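Local coordinates for putative aspartyl-tRNA synthetase (Leishmania major, PDB 6OD8), which probably catalyses the ATP-dependent attachment of L-aspartate to tRNA(Asp), as a class II aminoacyl-tRNA synthetase of the protein-synthesis machinery, at residues T428-L432 / F476-E481; P360-L365 / Y441-F445; Y404-I408 / A420-I425; Q224-C228 / L530-V534. All blocks are in the same frame, centred on the assembly; numbering follows the deposited sequence.

Contact 1: residues T428-L432 / F476-E481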
# COMPACT_ATOMS: atom_id res chain seq x y z
N THR A 428 -22.23 -20.38 -12.12
CA THR A 428 -22.82 -21.58 -11.56
C THR A 428 -21.88 -22.77 -11.69
O THR A 428 -21.79 -23.61 -10.78
CB THR A 428 -24.17 -21.89 -12.23
OG1 THR A 428 -25.02 -20.74 -12.12
CG2 THR A 428 -24.84 -23.08 -11.56
N ASN A 429 -21.12 -22.83 -12.80
CA ASN A 429 -20.20 -23.95 -12.98
C ASN A 429 -18.97 -23.85 -12.08
O ASN A 429 -18.49 -24.89 -11.61
CB ASN A 429 -19.79 -24.07 -14.45
N GLU A 430 -18.46 -22.64 -11.77
CA GLU A 430 -17.28 -22.56 -10.90
C GLU A 430 -17.57 -23.11 -9.51
O GLU A 430 -16.72 -23.78 -8.91
CB GLU A 430 -16.73 -21.12 -10.80
CG GLU A 430 -17.62 -20.13 -10.02
CD GLU A 430 -16.98 -18.75 -9.79
OE1 GLU A 430 -15.79 -18.56 -10.09
OE2 GLU A 430 -17.70 -17.85 -9.31
N LYS A 431 -18.77 -22.83 -8.98
CA LYS A 431 -19.08 -23.34 -7.65
C LYS A 431 -19.28 -24.85 -7.68
O LYS A 431 -18.85 -25.55 -6.75
CB LYS A 431 -20.29 -22.63 -7.05
CG LYS A 431 -19.85 -21.47 -6.14
CD LYS A 431 -20.94 -20.94 -5.22
CE LYS A 431 -21.48 -19.62 -5.74
NZ LYS A 431 -21.53 -18.57 -4.67
N LEU A 432 -19.89 -25.38 -8.75
CA LEU A 432 -20.00 -26.83 -8.86
C LEU A 432 -18.61 -27.46 -8.93
O LEU A 432 -18.34 -28.46 -8.25
CB LEU A 432 -20.85 -27.21 -10.08
CG LEU A 432 -21.04 -28.71 -10.32
CD1 LEU A 432 -21.66 -29.38 -9.11
CD2 LEU A 432 -21.93 -28.97 -11.55
N PHE A 476 -9.02 -20.41 -7.36
CA PHE A 476 -10.34 -20.44 -6.76
C PHE A 476 -10.22 -20.64 -5.25
O PHE A 476 -9.42 -21.45 -4.78
CB PHE A 476 -11.20 -21.58 -7.37
CG PHE A 476 -11.43 -21.43 -8.86
CD1 PHE A 476 -12.57 -20.80 -9.33
CD2 PHE A 476 -10.51 -21.93 -9.77
CE1 PHE A 476 -12.78 -20.64 -10.70
CE2 PHE A 476 -10.71 -21.77 -11.15
CZ PHE A 476 -11.86 -21.15 -11.61
N ILE A 477 -11.04 -19.89 -4.51
CA ILE A 477 -11.21 -20.07 -3.08
C ILE A 477 -12.68 -20.35 -2.82
O ILE A 477 -13.53 -19.55 -3.23
CB ILE A 477 -10.75 -18.83 -2.27
CG1 ILE A 477 -9.28 -18.51 -2.54
CG2 ILE A 477 -10.98 -19.07 -0.79
CD1 ILE A 477 -8.78 -17.27 -1.75
N ARG A 478 -12.97 -21.45 -2.14
CA ARG A 478 -14.34 -21.88 -1.88
C ARG A 478 -15.21 -21.81 -3.14
O ARG A 478 -16.35 -21.34 -3.11
CB ARG A 478 -14.97 -21.06 -0.74
CG ARG A 478 -14.19 -21.05 0.57
CD ARG A 478 -15.06 -20.52 1.69
NE ARG A 478 -14.29 -20.18 2.88
CZ ARG A 478 -14.07 -21.02 3.90
NH1 ARG A 478 -14.55 -22.25 3.86
NH2 ARG A 478 -13.37 -20.61 4.96
N GLY A 479 -14.66 -22.28 -4.26
CA GLY A 479 -15.45 -22.39 -5.48
C GLY A 479 -15.66 -21.10 -6.25
O GLY A 479 -16.51 -21.06 -7.15
N GLU A 480 -14.92 -20.04 -5.91
CA GLU A 480 -15.09 -18.76 -6.57
C GLU A 480 -13.73 -18.21 -6.97
O GLU A 480 -12.77 -18.29 -6.20
CB GLU A 480 -15.83 -17.77 -5.66
CG GLU A 480 -17.19 -18.32 -5.25
CD GLU A 480 -18.07 -17.27 -4.59
OE1 GLU A 480 -18.09 -16.10 -5.06
OE2 GLU A 480 -18.75 -17.62 -3.61
N GLU A 481 -13.68 -17.65 -8.19
CA GLU A 481 -12.44 -17.14 -8.75
C GLU A 481 -11.90 -15.99 -7.91
O GLU A 481 -12.63 -15.05 -7.57
CB GLU A 481 -12.69 -16.67 -10.20
CG GLU A 481 -11.44 -16.30 -10.99
CD GLU A 481 -11.11 -14.80 -10.94
OE1 GLU A 481 -11.97 -14.00 -10.50
OE2 GLU A 481 -9.99 -14.43 -11.34

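Contact 2: residues P360-L365 / Y441-F445. With EDO (1,2-ethanediol), chain K.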
# COMPACT_ATOMS: atom_id res chain seq x y z
N PRO A 360 -12.77 -23.11 8.90
CA PRO A 360 -11.47 -22.59 8.46
C PRO A 360 -11.08 -23.14 7.09
O PRO A 360 -11.30 -24.31 6.78
CB PRO A 360 -10.50 -23.07 9.54
CG PRO A 360 -11.34 -23.23 10.75
CD PRO A 360 -12.71 -23.64 10.28
N LEU A 361 -10.49 -22.27 6.28
CA LEU A 361 -10.09 -22.64 4.93
C LEU A 361 -9.03 -23.73 4.97
O LEU A 361 -8.09 -23.69 5.76
CB LEU A 361 -9.52 -21.42 4.20
CG LEU A 361 -9.34 -21.56 2.69
CD1 LEU A 361 -10.72 -21.42 2.07
CD2 LEU A 361 -8.37 -20.48 2.15
N VAL A 362 -9.21 -24.72 4.10
CA VAL A 362 -8.19 -25.73 3.81
C VAL A 362 -7.63 -25.39 2.44
O VAL A 362 -8.38 -25.34 1.46
CB VAL A 362 -8.77 -27.15 3.85
CG1 VAL A 362 -7.70 -28.18 3.48
CG2 VAL A 362 -9.35 -27.45 5.24
N TRP A 363 -6.32 -25.11 2.37
CA TRP A 363 -5.72 -24.77 1.09
C TRP A 363 -4.69 -25.80 0.62
O TRP A 363 -4.20 -25.69 -0.50
CB TRP A 363 -5.09 -23.36 1.14
CG TRP A 363 -3.87 -23.17 2.02
CD1 TRP A 363 -2.56 -23.16 1.63
CD2 TRP A 363 -3.87 -22.91 3.43
NE1 TRP A 363 -1.74 -22.93 2.71
CE2 TRP A 363 -2.52 -22.80 3.83
CE3 TRP A 363 -4.87 -22.79 4.39
CZ2 TRP A 363 -2.15 -22.54 5.15
CZ3 TRP A 363 -4.50 -22.55 5.71
CH2 TRP A 363 -3.16 -22.43 6.07
N LYS A 364 -4.35 -26.79 1.45
CA LYS A 364 -3.38 -27.83 1.13
C LYS A 364 -4.05 -29.19 1.05
O LYS A 364 -4.89 -29.53 1.90
CB LYS A 364 -2.27 -27.93 2.19
CG LYS A 364 -1.47 -26.65 2.44
CD LYS A 364 -0.25 -26.97 3.31
CE LYS A 364 0.51 -25.71 3.66
NZ LYS A 364 1.85 -26.03 4.25
N LEU A 365 -3.65 -29.99 0.06
CA LEU A 365 -3.93 -31.42 0.15
C LEU A 365 -3.10 -32.04 1.27
O LEU A 365 -1.98 -31.60 1.56
CB LEU A 365 -3.59 -32.12 -1.17
CG LEU A 365 -4.68 -32.28 -2.24
CD1 LEU A 365 -5.10 -30.94 -2.74
CD2 LEU A 365 -4.19 -33.16 -3.40
N TYR A 441 -10.63 -34.05 -3.56
CA TYR A 441 -9.28 -33.74 -3.11
C TYR A 441 -9.20 -33.18 -1.70
O TYR A 441 -8.11 -33.14 -1.14
CB TYR A 441 -8.61 -32.72 -4.07
CG TYR A 441 -8.50 -33.28 -5.49
CD1 TYR A 441 -7.49 -34.17 -5.83
CD2 TYR A 441 -9.44 -32.94 -6.46
CE1 TYR A 441 -7.40 -34.70 -7.12
CE2 TYR A 441 -9.35 -33.45 -7.75
CZ TYR A 441 -8.33 -34.33 -8.08
OH TYR A 441 -8.24 -34.88 -9.35
N GLY A 442 -10.32 -32.70 -1.15
CA GLY A 442 -10.35 -32.24 0.23
C GLY A 442 -9.88 -30.83 0.46
O GLY A 442 -9.60 -30.46 1.61
N THR A 443 -9.82 -30.00 -0.58
CA THR A 443 -9.25 -28.67 -0.47
C THR A 443 -10.24 -27.62 -0.96
O THR A 443 -11.04 -27.88 -1.87
CB THR A 443 -7.93 -28.53 -1.23
OG1 THR A 443 -7.40 -27.22 -1.02
CG2 THR A 443 -8.13 -28.78 -2.72
N ASP A 444 -10.20 -26.46 -0.32
CA ASP A 444 -10.98 -25.28 -0.66
C ASP A 444 -10.26 -24.34 -1.62
O ASP A 444 -10.82 -23.29 -1.97
CB ASP A 444 -11.34 -24.46 0.60
CG ASP A 444 -12.15 -25.25 1.62
OD1 ASP A 444 -13.13 -25.92 1.24
OD2 ASP A 444 -11.80 -25.17 2.81
N PHE A 445 -9.04 -24.69 -2.05
CA PHE A 445 -8.18 -23.83 -2.86
C PHE A 445 -7.57 -24.64 -3.99
O PHE A 445 -6.99 -25.70 -3.74
CB PHE A 445 -7.06 -23.23 -2.02
CG PHE A 445 -6.22 -22.20 -2.75
CD1 PHE A 445 -6.55 -20.86 -2.69
CD2 PHE A 445 -5.14 -22.59 -3.53
CE1 PHE A 445 -5.80 -19.90 -3.37
CE2 PHE A 445 -4.40 -21.64 -4.21
CZ PHE A 445 -4.73 -20.30 -4.14
C1 EDO K . -16.00 -25.39 -2.49
O1 EDO K . -17.25 -25.89 -2.00
C2 EDO K . -14.89 -25.68 -1.50
O2 EDO K . -14.96 -24.78 -0.39
O HOH W 1 -13.23 -25.04 4.81
O HOH W 2 -4.90 -27.07 -2.60
O HOH W 3 -6.69 -31.23 2.54

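Contact 3: residues Y404-I408 / A420-I425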
# COMPACT_ATOMS: atom_id res chain seq x y z
N TYR A 404 -7.28 -27.30 -17.24
CA TYR A 404 -8.62 -26.88 -17.60
C TYR A 404 -9.43 -28.00 -18.27
O TYR A 404 -10.62 -28.18 -17.98
CB TYR A 404 -8.54 -25.65 -18.52
CG TYR A 404 -9.87 -25.00 -18.81
CD1 TYR A 404 -10.32 -23.96 -18.02
CD2 TYR A 404 -10.67 -25.43 -19.88
CE1 TYR A 404 -11.54 -23.35 -18.27
CE2 TYR A 404 -11.89 -24.82 -20.14
CZ TYR A 404 -12.32 -23.79 -19.33
OH TYR A 404 -13.53 -23.17 -19.57
N MET A 405 -8.80 -28.76 -19.17
CA MET A 405 -9.57 -29.80 -19.86
C MET A 405 -9.97 -30.91 -18.90
O MET A 405 -11.04 -31.49 -19.06
CB MET A 405 -8.78 -30.36 -21.04
CG MET A 405 -8.60 -29.34 -22.16
SD MET A 405 -7.83 -30.08 -23.63
CE MET A 405 -6.11 -30.01 -23.13
N HIS A 406 -9.14 -31.19 -17.89
CA HIS A 406 -9.56 -32.16 -16.88
C HIS A 406 -10.60 -31.57 -15.93
O HIS A 406 -11.42 -32.31 -15.39
CB HIS A 406 -8.34 -32.69 -16.12
CG HIS A 406 -7.43 -33.51 -16.99
ND1 HIS A 406 -7.73 -34.80 -17.37
CD2 HIS A 406 -6.25 -33.21 -17.57
CE1 HIS A 406 -6.76 -35.27 -18.14
NE2 HIS A 406 -5.86 -34.32 -18.29
N CYS A 407 -10.58 -30.25 -15.71
CA CYS A 407 -11.67 -29.61 -14.98
C CYS A 407 -13.00 -29.80 -15.70
O CYS A 407 -14.03 -30.00 -15.06
CB CYS A 407 -11.41 -28.12 -14.78
SG CYS A 407 -10.06 -27.71 -13.65
N ILE A 408 -12.99 -29.64 -17.03
CA ILE A 408 -14.18 -29.91 -17.83
C ILE A 408 -14.63 -31.35 -17.62
O ILE A 408 -15.82 -31.62 -17.45
CB ILE A 408 -13.91 -29.61 -19.32
CG1 ILE A 408 -13.67 -28.12 -19.57
CG2 ILE A 408 -15.08 -30.17 -20.19
CD1 ILE A 408 -14.90 -27.26 -19.40
N ALA A 420 -17.87 -29.10 -23.80
CA ALA A 420 -16.72 -29.33 -24.67
C ALA A 420 -15.45 -28.83 -23.98
O ALA A 420 -15.51 -28.01 -23.06
CB ALA A 420 -16.91 -28.62 -26.00
N PRO A 421 -14.28 -29.33 -24.40
CA PRO A 421 -13.02 -28.88 -23.77
C PRO A 421 -12.78 -27.39 -23.86
O PRO A 421 -11.99 -26.86 -23.06
CB PRO A 421 -11.94 -29.66 -24.53
CG PRO A 421 -12.64 -30.43 -25.62
CD PRO A 421 -14.08 -30.53 -25.24
N THR A 422 -13.37 -26.71 -24.84
CA THR A 422 -13.18 -25.27 -25.01
C THR A 422 -14.32 -24.45 -24.42
O THR A 422 -14.24 -23.22 -24.41
CB THR A 422 -13.01 -24.93 -26.50
OG1 THR A 422 -14.04 -25.57 -27.25
CG2 THR A 422 -11.66 -25.40 -27.00
N ASP A 423 -15.36 -25.11 -23.91
CA ASP A 423 -16.49 -24.39 -23.33
C ASP A 423 -16.05 -23.62 -22.09
O ASP A 423 -15.07 -23.96 -21.43
CB ASP A 423 -17.63 -25.37 -22.98
CG ASP A 423 -18.44 -25.77 -24.21
OD1 ASP A 423 -18.21 -25.18 -25.28
OD2 ASP A 423 -19.30 -26.68 -24.10
N ASP A 424 -16.77 -22.54 -21.78
CA ASP A 424 -16.41 -21.67 -20.68
C ASP A 424 -17.07 -22.13 -19.39
O ASP A 424 -18.21 -22.62 -19.40
CB ASP A 424 -16.80 -20.22 -20.99
CG ASP A 424 -15.98 -19.62 -22.13
OD1 ASP A 424 -14.86 -20.10 -22.40
OD2 ASP A 424 -16.47 -18.65 -22.76
N ILE A 425 -16.36 -21.99 -18.28
CA ILE A 425 -16.87 -22.38 -16.97
C ILE A 425 -17.45 -21.13 -16.30
O ILE A 425 -16.71 -20.31 -15.75
CB ILE A 425 -15.78 -23.05 -16.14
CG1 ILE A 425 -15.22 -24.27 -16.91
CG2 ILE A 425 -16.34 -23.48 -14.80
CD1 ILE A 425 -14.20 -25.10 -16.18

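Contact 4: residues Q224-C228 / L530-V534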
# COMPACT_ATOMS: atom_id res chain seq x y z
N GLN A 224 -8.22 -7.68 7.26
CA GLN A 224 -7.93 -7.05 5.98
C GLN A 224 -6.56 -6.38 5.98
O GLN A 224 -5.79 -6.50 5.02
CB GLN A 224 -9.03 -6.04 5.62
CG GLN A 224 -9.02 -5.63 4.13
CD GLN A 224 -9.51 -4.19 3.93
OE1 GLN A 224 -8.77 -3.24 4.17
NE2 GLN A 224 -10.75 -4.05 3.52
N SER A 225 -6.25 -5.66 7.06
CA SER A 225 -4.93 -5.07 7.20
C SER A 225 -3.84 -6.13 7.16
O SER A 225 -2.78 -5.92 6.55
CB SER A 225 -4.85 -4.27 8.51
OG SER A 225 -3.56 -3.71 8.66
N ARG A 226 -4.05 -7.27 7.84
CA ARG A 226 -3.03 -8.31 7.84
C ARG A 226 -2.83 -8.91 6.45
O ARG A 226 -1.70 -9.25 6.08
CB ARG A 226 -3.38 -9.44 8.83
CG ARG A 226 -3.42 -9.04 10.29
CD ARG A 226 -2.10 -8.38 10.79
NE ARG A 226 -2.13 -8.23 12.24
CZ ARG A 226 -1.16 -7.68 12.97
NH1 ARG A 226 -0.06 -7.20 12.39
NH2 ARG A 226 -1.29 -7.59 14.30
N VAL A 227 -3.91 -9.05 5.66
CA VAL A 227 -3.73 -9.55 4.29
C VAL A 227 -2.79 -8.64 3.50
O VAL A 227 -1.86 -9.11 2.83
CB VAL A 227 -5.09 -9.70 3.56
CG1 VAL A 227 -4.84 -10.03 2.06
CG2 VAL A 227 -5.96 -10.78 4.21
N CYS A 228 -3.04 -7.32 3.53
CA CYS A 228 -2.12 -6.37 2.88
C CYS A 228 -0.70 -6.53 3.40
O CYS A 228 0.27 -6.57 2.63
CB CYS A 228 -2.60 -4.93 3.10
SG CYS A 228 -4.14 -4.53 2.23
N LEU A 530 -8.72 -7.42 -2.88
CA LEU A 530 -8.45 -7.51 -1.44
C LEU A 530 -9.72 -7.85 -0.66
O LEU A 530 -9.72 -8.78 0.16
CB LEU A 530 -7.85 -6.19 -0.94
CG LEU A 530 -7.81 -6.04 0.59
CD1 LEU A 530 -6.85 -7.03 1.18
CD2 LEU A 530 -7.42 -4.59 0.97
N GLU A 531 -10.79 -7.08 -0.86
CA GLU A 531 -12.05 -7.34 -0.18
C GLU A 531 -12.56 -8.74 -0.51
O GLU A 531 -13.09 -9.43 0.37
CB GLU A 531 -13.08 -6.28 -0.58
CG GLU A 531 -12.62 -4.85 -0.27
CD GLU A 531 -11.84 -4.19 -1.41
OE1 GLU A 531 -11.31 -4.89 -2.30
OE2 GLU A 531 -11.80 -2.95 -1.41
N ARG A 532 -12.43 -9.17 -1.77
CA ARG A 532 -12.93 -10.51 -2.13
C ARG A 532 -12.11 -11.61 -1.47
O ARG A 532 -12.66 -12.64 -1.05
CB ARG A 532 -12.94 -10.70 -3.65
CG ARG A 532 -14.12 -10.06 -4.35
CD ARG A 532 -15.39 -10.88 -4.13
NE ARG A 532 -15.50 -11.98 -5.09
CZ ARG A 532 -16.32 -13.02 -4.95
NH1 ARG A 532 -17.09 -13.13 -3.87
NH2 ARG A 532 -16.35 -13.96 -5.88
N VAL A 533 -10.80 -11.44 -1.36
CA VAL A 533 -10.04 -12.49 -0.70
C VAL A 533 -10.42 -12.58 0.78
O VAL A 533 -10.58 -13.68 1.31
CB VAL A 533 -8.52 -12.32 -0.96
CG1 VAL A 533 -7.87 -11.34 -0.01
CG2 VAL A 533 -7.83 -13.69 -0.88
N VAL A 534 -10.65 -11.44 1.45
CA VAL A 534 -11.08 -11.49 2.85
C VAL A 534 -12.45 -12.14 2.94
O VAL A 534 -12.70 -12.99 3.81
CB VAL A 534 -11.09 -10.07 3.49
CG1 VAL A 534 -11.74 -10.11 4.89
CG2 VAL A 534 -9.69 -9.52 3.58

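Contact 1: residues T428-L432 / F476-E481
E430 is the first residue of this short helical segment to reach the tip of the opposing hairpin. Its CB points toward the other segment, and an extended chi2 (t) carries the carboxylate past the turn, where OE1 accepts a hydrogen bond from E481 N at 3.0 Å. The same OE1 lies at the edge of the F476 ring, 3.7 Å from CE1, while E430 CG packs against G479 O at 3.2 Å. The partner is a two-residue β-hairpin: a type I' turn from I477 to E480 joins antiparallel strands 472-477 and 480-487 of the sheet typical of the class II synthetase catalytic domain. K431, next along the helix, sits over the turn itself. Its CA is 4.3 Å from G479 CA, so close that a CB on G479 would be crowded, and the positive phi there independently suits glycine. At the far end of its side chain, K431 NZ makes a salt bridge with E480 OE2 at 3.1 Å, while E480 OE1 pairs with R532.

Contact 2: residues P360-L365 / Y441-F445
L365 lays its isobutyl group over the end of helix 427-441, with CG 3.7 Å from Y441 O and CD1 3.7 Å from T443 CG2. At G442 the chain leaves helical geometry with a positive phi and then runs beside the loop 360-365. The pairing illustrates how two irregular segments can be joined by direct hydrogen bonds to one residue's backbone: V362 N donates to D444 OD2 at 2.9 Å, and V362 O accepts from D444 N at 2.8 Å. One aspartate thus satisfies both polar groups of V362, using its side chain for one and its amide for the other. Beside this core L361 CD1 packs closely on D444 CB at 3.4 Å, and W363 CB makes an apolar contact with F445 CB at 3.7 Å. Ordered water fills the gaps. Water 2 donates to W363 O (2.6 Å) and F445 O (2.7 Å) and accepts from T443 OG1 (3.0 Å); water 3 bridges K364 O (2.6 Å) and G442 O (3.2 Å). D444 OD1 forms a salt bridge with K438 and accepts a hydrogen bond from O2 of an ethanediol, probably from the crystallisation liquor, at 2.7 Å. The whole is a helix-to-strand connection laced to a loop, where the chain enters strand 445-449 of the mixed, largely antiparallel sheet characteristic of class II synthetases.

Contact 3: residues Y404-I408 / A420-I425
A type I β-turn from A420 to D423 opens the second segment, which belongs to the connection between helices 404-412 and 427-441 of the catalytic domain. A420 begins it with two bonds that brace the turn: its O accepts from D423 N at 3.0 Å, and its N donates to D423 OD2 at 2.8 Å. The same carbonyl, A420 O, rests 3.6 Å from I408 CG2 on the helix. P421 follows as the closest backbone approach, its CA 5.3 Å from that of M405; P421 CB makes an apolar contact with M405 CG at 4.1 Å, while P421 O lies near the plane of the Y404 ring, 3.6 Å from CE2. At D423 the contact becomes polar, for Y404 OH donates a short hydrogen bond of 2.5 Å to D423 O. Here a side chain from the first turn of helix 404-412 holds the loop by a backbone carbonyl. D424 passes close to the hydroxyl, its CA 3.4 Å from Y404 OH. I425 then turns its side chain toward the helix and fills the space among Y404, C407 and I408: CG1 lies 3.9 Å from I408 CD1, and CD1 lies 3.8 Å from Y404 CE1.

Contact 4: residues Q224-C228 / L530-V534
Two helices that cross steeply, with 115° between their directions and the axes of the two short segments approaching to 10.1 Å, show how rotamer choice shapes a buried interface. V227 is at its middle. Its chi1 of 172° (t) sends CG1 to L530 CD1 at 3.7 Å and to V533 CG1 at 3.9 Å, while CG2 reaches V534 CG2 at 4.0 Å. Opposite it, L530 takes chi1 t and chi2 p, so that CD1 faces V227 and CD2 reaches C228 SG at 3.5 Å and Q224 CD at 3.6 Å. V534 is also t, whereas V533 is p (83°), which still brings one methyl within reach of V227. The aliphatic part of Q224, with chi1 t, packs on V534 CG2, 4.0 Å from CG, and its NE2 is hydrogen-bonded to A546 O. R532 curls through three m angles on the far side of its helix and forms a salt bridge with E480. S225 faces away, and its OG is hydrogen-bonded to E242 N of the second subunit. Sequence and topology identify the arrangement: helix 215-237 is the long helix of class II motif 1, characteristic of the dimer interface, and helix 530-538, which follows the glycine-rich strand 523-529 and opens with L530-E531-R532, is that of motif 3, so the contact joins two of the three signature motifs of the class II catalytic core.

From the N terminus, helix 215-237 opens contact 4, whose loop closes only at helix 530-538 and contains all the others. Loop 360-365 opens contact 2. Inside it, contact 3 opens at helix 404-412 and closes first, at 420-425. Helix 427-441 then opens contact 1 before 441-445 closes contact 2, so these two cross when the hairpin 476-481 completes contact 1. Spatially the hairpin is the hub: R478 N and D444 O, 2.8 Å apart and probably hydrogen-bonded, link contacts 1 and 2, and packing of I477 on V533 links contacts 1 and 4. Contact 3, more peripheral, touches contact 1 through I425. Helices, sheet and connecting loops are thus knitted into one catalytic domain.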